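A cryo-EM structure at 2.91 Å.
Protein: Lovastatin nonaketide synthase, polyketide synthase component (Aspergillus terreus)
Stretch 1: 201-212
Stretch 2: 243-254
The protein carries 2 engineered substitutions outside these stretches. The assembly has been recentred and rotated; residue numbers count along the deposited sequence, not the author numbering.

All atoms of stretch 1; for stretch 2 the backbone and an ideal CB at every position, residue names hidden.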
# COMPACT_ATOMS: atom_id res chain seq x y z
N SER A 201 36.31 -9.66 -41.25
CA SER A 201 36.20 -8.87 -42.47
C SER A 201 35.27 -7.68 -42.29
O SER A 201 35.37 -6.71 -43.06
CB SER A 201 35.71 -9.74 -43.62
OG SER A 201 35.37 -8.96 -44.74
N MET A 202 34.38 -7.72 -41.31
CA MET A 202 33.42 -6.66 -41.07
C MET A 202 33.18 -6.55 -39.58
O MET A 202 33.36 -7.52 -38.84
CB MET A 202 32.11 -6.93 -41.82
CG MET A 202 31.00 -5.93 -41.56
SD MET A 202 29.49 -6.41 -42.40
CE MET A 202 28.27 -6.07 -41.13
N ALA A 203 32.77 -5.37 -39.14
CA ALA A 203 32.51 -5.14 -37.72
C ALA A 203 31.43 -4.08 -37.58
O ALA A 203 31.59 -2.96 -38.07
CB ALA A 203 33.78 -4.71 -37.00
N ILE A 204 30.34 -4.43 -36.91
CA ILE A 204 29.33 -3.46 -36.56
C ILE A 204 29.80 -2.71 -35.32
O ILE A 204 30.14 -3.32 -34.31
CB ILE A 204 27.97 -4.13 -36.31
CG1 ILE A 204 27.43 -4.76 -37.60
CG2 ILE A 204 26.98 -3.12 -35.76
CD1 ILE A 204 27.27 -3.80 -38.74
N ALA A 205 29.85 -1.38 -35.42
CA ALA A 205 30.04 -0.51 -34.27
C ALA A 205 28.70 0.17 -34.04
O ALA A 205 28.28 1.02 -34.84
CB ALA A 205 31.15 0.50 -34.51
N ALA A 206 28.01 -0.22 -32.98
CA ALA A 206 26.67 0.26 -32.71
C ALA A 206 26.63 0.96 -31.36
O ALA A 206 27.54 0.83 -30.54
CB ALA A 206 25.66 -0.88 -32.75
N GLY A 207 25.56 1.70 -31.15
CA GLY A 207 25.32 2.36 -29.88
C GLY A 207 23.84 2.52 -29.68
O GLY A 207 23.08 2.67 -30.65
N ALA A 208 23.42 2.50 -28.42
CA ALA A 208 22.00 2.58 -28.11
C ALA A 208 21.80 3.29 -26.79
O ALA A 208 22.31 2.84 -25.76
CB ALA A 208 21.38 1.18 -28.06
N ASN A 209 21.06 4.40 -26.82
CA ASN A 209 20.58 5.06 -25.62
C ASN A 209 19.11 5.36 -25.81
O ASN A 209 18.73 5.98 -26.81
CB ASN A 209 21.35 6.35 -25.33
CG ASN A 209 20.73 7.16 -24.22
OD1 ASN A 209 20.98 6.92 -23.04
ND2 ASN A 209 19.91 8.14 -24.58
N LEU A 210 18.28 4.92 -24.87
CA LEU A 210 16.84 5.08 -24.97
C LEU A 210 16.29 5.60 -23.65
O LEU A 210 16.86 5.37 -22.58
CB LEU A 210 16.16 3.77 -25.34
CG LEU A 210 16.50 3.24 -26.74
CD1 LEU A 210 15.80 1.93 -26.98
CD2 LEU A 210 16.12 4.25 -27.80
N ILE A 211 15.17 6.30 -23.75
CA ILE A 211 14.50 6.89 -22.60
C ILE A 211 13.22 6.12 -22.34
O ILE A 211 12.16 6.43 -22.90
CB ILE A 211 14.22 8.39 -22.83
CG1 ILE A 211 15.53 9.17 -22.78
CG2 ILE A 211 13.24 8.91 -21.81
CD1 ILE A 211 15.49 10.50 -23.48
N LEU A 212 13.32 5.09 -21.50
CA LEU A 212 12.18 4.24 -21.18
C LEU A 212 11.75 4.35 -19.73
O LEU A 212 10.64 3.93 -19.40
CB LEU A 212 12.52 2.77 -21.48
CG LEU A 212 13.24 2.51 -22.80
CD1 LEU A 212 13.84 1.12 -22.82
CD2 LEU A 212 12.28 2.69 -23.96
N UNK A 243 21.26 17.47 -22.29
CA UNK A 243 19.91 16.96 -22.51
C UNK A 243 20.01 15.53 -23.04
O UNK A 243 20.64 15.29 -24.07
CB UNK A 243 19.13 17.85 -23.48
N UNK A 244 19.38 14.60 -22.34
CA UNK A 244 19.38 13.21 -22.78
C UNK A 244 18.69 13.10 -24.14
O UNK A 244 17.72 13.81 -24.42
CB UNK A 244 18.69 12.31 -21.75
N UNK A 245 19.20 12.21 -24.97
CA UNK A 245 18.63 11.98 -26.28
C UNK A 245 18.51 10.50 -26.57
O UNK A 245 19.37 9.71 -26.18
CB UNK A 245 19.47 12.66 -27.36
N UNK A 246 17.42 10.13 -27.24
CA UNK A 246 17.21 8.75 -27.66
C UNK A 246 17.80 8.56 -29.04
O UNK A 246 17.37 9.22 -30.00
CB UNK A 246 15.72 8.39 -27.65
N UNK A 247 18.76 7.66 -29.16
CA UNK A 247 19.36 7.38 -30.45
C UNK A 247 19.90 5.96 -30.46
O UNK A 247 20.47 5.49 -29.47
CB UNK A 247 20.47 8.39 -30.77
N UNK A 248 19.71 5.28 -31.58
CA UNK A 248 20.27 3.96 -31.83
C UNK A 248 20.98 4.03 -33.17
O UNK A 248 20.34 4.20 -34.21
CB UNK A 248 19.20 2.87 -31.82
N UNK A 249 22.30 3.90 -33.15
CA UNK A 249 23.12 4.00 -34.35
C UNK A 249 23.83 2.68 -34.59
O UNK A 249 24.17 1.97 -33.64
CB UNK A 249 24.13 5.14 -34.23
N UNK A 250 24.03 2.35 -35.86
CA UNK A 250 24.83 1.21 -36.25
C UNK A 250 25.68 1.62 -37.44
O UNK A 250 25.19 2.25 -38.37
CB UNK A 250 23.96 -0.00 -36.58
N UNK A 251 26.96 1.26 -37.40
CA UNK A 251 27.91 1.65 -38.43
C UNK A 251 28.69 0.41 -38.84
O UNK A 251 29.34 -0.23 -38.00
CB UNK A 251 28.84 2.76 -37.94
N UNK A 252 28.63 0.07 -40.12
CA UNK A 252 29.38 -1.06 -40.65
C UNK A 252 30.80 -0.59 -40.94
O UNK A 252 31.00 0.33 -41.74
CB UNK A 252 28.72 -1.63 -41.91
N UNK A 253 31.78 -1.21 -40.30
CA UNK A 253 33.17 -0.84 -40.41
C UNK A 253 33.95 -1.97 -41.06
O UNK A 253 33.71 -3.15 -40.77
CB UNK A 253 33.75 -0.50 -39.04
N UNK A 254 34.88 -1.60 -41.93
CA UNK A 254 35.73 -2.58 -42.59
C UNK A 254 37.08 -1.93 -42.87
O UNK A 254 37.20 -0.70 -42.89
CB UNK A 254 35.09 -3.10 -43.88

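Position 243 has no atom of stretch 1 within 5.5 Å of its ideal CB, so stretch 1 sets no preference; the residue is Ala243.

At position 244, CA-to-CB points toward stretch 1, with the ideal CB 4.1 Å from Ile211 CD1. Beyond it lie Asn209 OD1 and the carbonyl of Leu210, both acceptors. An apolar chain could rest on the isoleucine, while a long donor could reach the oxygens. Arg244 takes the second course: NH1 gives a weak hydrogen bond to Asn209 OD1 (3.3 Å), and NH2 lies 3.2 Å from Leu210 O, both oxygens at the guanidinium edge, near its plane.

Position 245 has phi/psi of -135/143, a beta-region backbone open to most residues other than proline, and an ideal CB directed away, 5.3 Å from Asn209 ND2. The backbone therefore does not demand Gly245. Its carbonyl O accepts a very short hydrogen bond from Asn209 ND2 (2.3 Å).

At position 246 the CB points sideways, 4.5 Å from Ile211 N and 4.2 Å from Leu210 CD2. That amide favours an acceptor of moderate length, Gln or Glu, though an aliphatic chain could use the leucine. Glu246 brings OE2 to 2.5 Å from Ile211 N in a hydrogen bond; the place of OE2 is less sure, because it crowds an atom elsewhere in the model.

From 247 the chain runs antiparallel to strand 203-209, and side chains alternate between the sheet faces. Position 247 pairs with Asn209, its CB 4.9 Å from Asn209 O; small or larger residues would be compatible. Ala247 contributes mainly backbone: N to Asn209 O and Asn209 N to its own O, both 2.9 Å.

Position 248 shares a face with Ala208, and its CB is 5.2 Å from Leu210 CD2. A beta-branched or other aliphatic residue suits this apolar ground. Val248 (chi1 t) sets CG2 3.8 Å from Leu210 CD2 and 4.2 Å from Ala208 CB.

Position 249 lies opposite Gly207, which offers no side chain to pack against, so many residues would suit. Cys249 keeps SG clear of stretch 1; its O accepts from Gly207 N at 2.9 Å.

At position 250 the CB is 4.3 Å from Ala206 CB and 4.4 Å from Ile204 CG2. Ala, Ser, Thr or Val are plausible. Ser250 places OG 3.8 Å from Ala206 CB and hydrogen-bonds elsewhere in the structure.

Position 251 pairs with Ala205, and beta-branched residues fit its extended backbone (-132/121). Val251 accepts at O from Ala205 N (2.9 Å, 172°).

Position 252 has a CB 4.1 Å from Ile204 CD1 and 4.5 Å from Met202 CE, an aliphatic setting. Val252 meets both side chains at 3.5 Å, CG2 to Ile204 CD1 and CG1 to Met202 CG.

Position 253 has its CB 5.3 Å from Ala205 CB, reachable by Leu, Ile or Met. Leu253 brings CD1 to 3.5 Å from Ala205 CB.

Position 254, sideways, has its CB 3.7 Å from Ser201 O, compatible with polar or long chains. Lys254 runs past with CE 3.3 Å from Ser201 O.

Stretch 2 243-254: ARGEAVCSVVLK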
# COMPACT_ATOMS: atom_id res chain seq x y z
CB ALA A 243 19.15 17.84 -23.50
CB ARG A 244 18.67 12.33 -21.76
CG ARG A 244 19.47 12.08 -20.49
CD ARG A 244 18.71 11.19 -19.52
NE ARG A 244 18.09 10.06 -20.20
CZ ARG A 244 18.76 9.02 -20.67
NH1 ARG A 244 20.08 8.93 -20.55
NH2 ARG A 244 18.10 8.05 -21.29
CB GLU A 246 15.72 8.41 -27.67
CG GLU A 246 15.09 8.29 -26.31
CD GLU A 246 13.77 7.56 -26.37
OE1 GLU A 246 13.14 7.57 -27.46
OE2 GLU A 246 13.35 6.97 -25.36
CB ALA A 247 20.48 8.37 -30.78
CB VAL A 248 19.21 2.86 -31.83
CG1 VAL A 248 19.86 1.51 -32.04
CG2 VAL A 248 18.44 2.88 -30.52
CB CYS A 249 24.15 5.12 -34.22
SG CYS A 249 25.12 5.41 -35.71
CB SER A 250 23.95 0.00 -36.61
OG SER A 250 23.12 -0.36 -35.53
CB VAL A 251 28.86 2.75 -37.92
CG1 VAL A 251 30.15 2.75 -38.71
CG2 VAL A 251 28.18 4.10 -38.02
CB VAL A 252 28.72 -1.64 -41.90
CG1 VAL A 252 29.42 -2.92 -42.33
CG2 VAL A 252 27.24 -1.90 -41.64
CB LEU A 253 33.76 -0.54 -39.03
CG LEU A 253 33.13 0.62 -38.26
CD1 LEU A 253 33.76 0.75 -36.89
CD2 LEU A 253 33.29 1.90 -39.03
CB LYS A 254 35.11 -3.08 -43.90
CG LYS A 254 33.68 -3.56 -43.76
CD LYS A 254 33.11 -4.02 -45.08
CE LYS A 254 33.81 -5.26 -45.60
NZ LYS A 254 33.13 -5.85 -46.79
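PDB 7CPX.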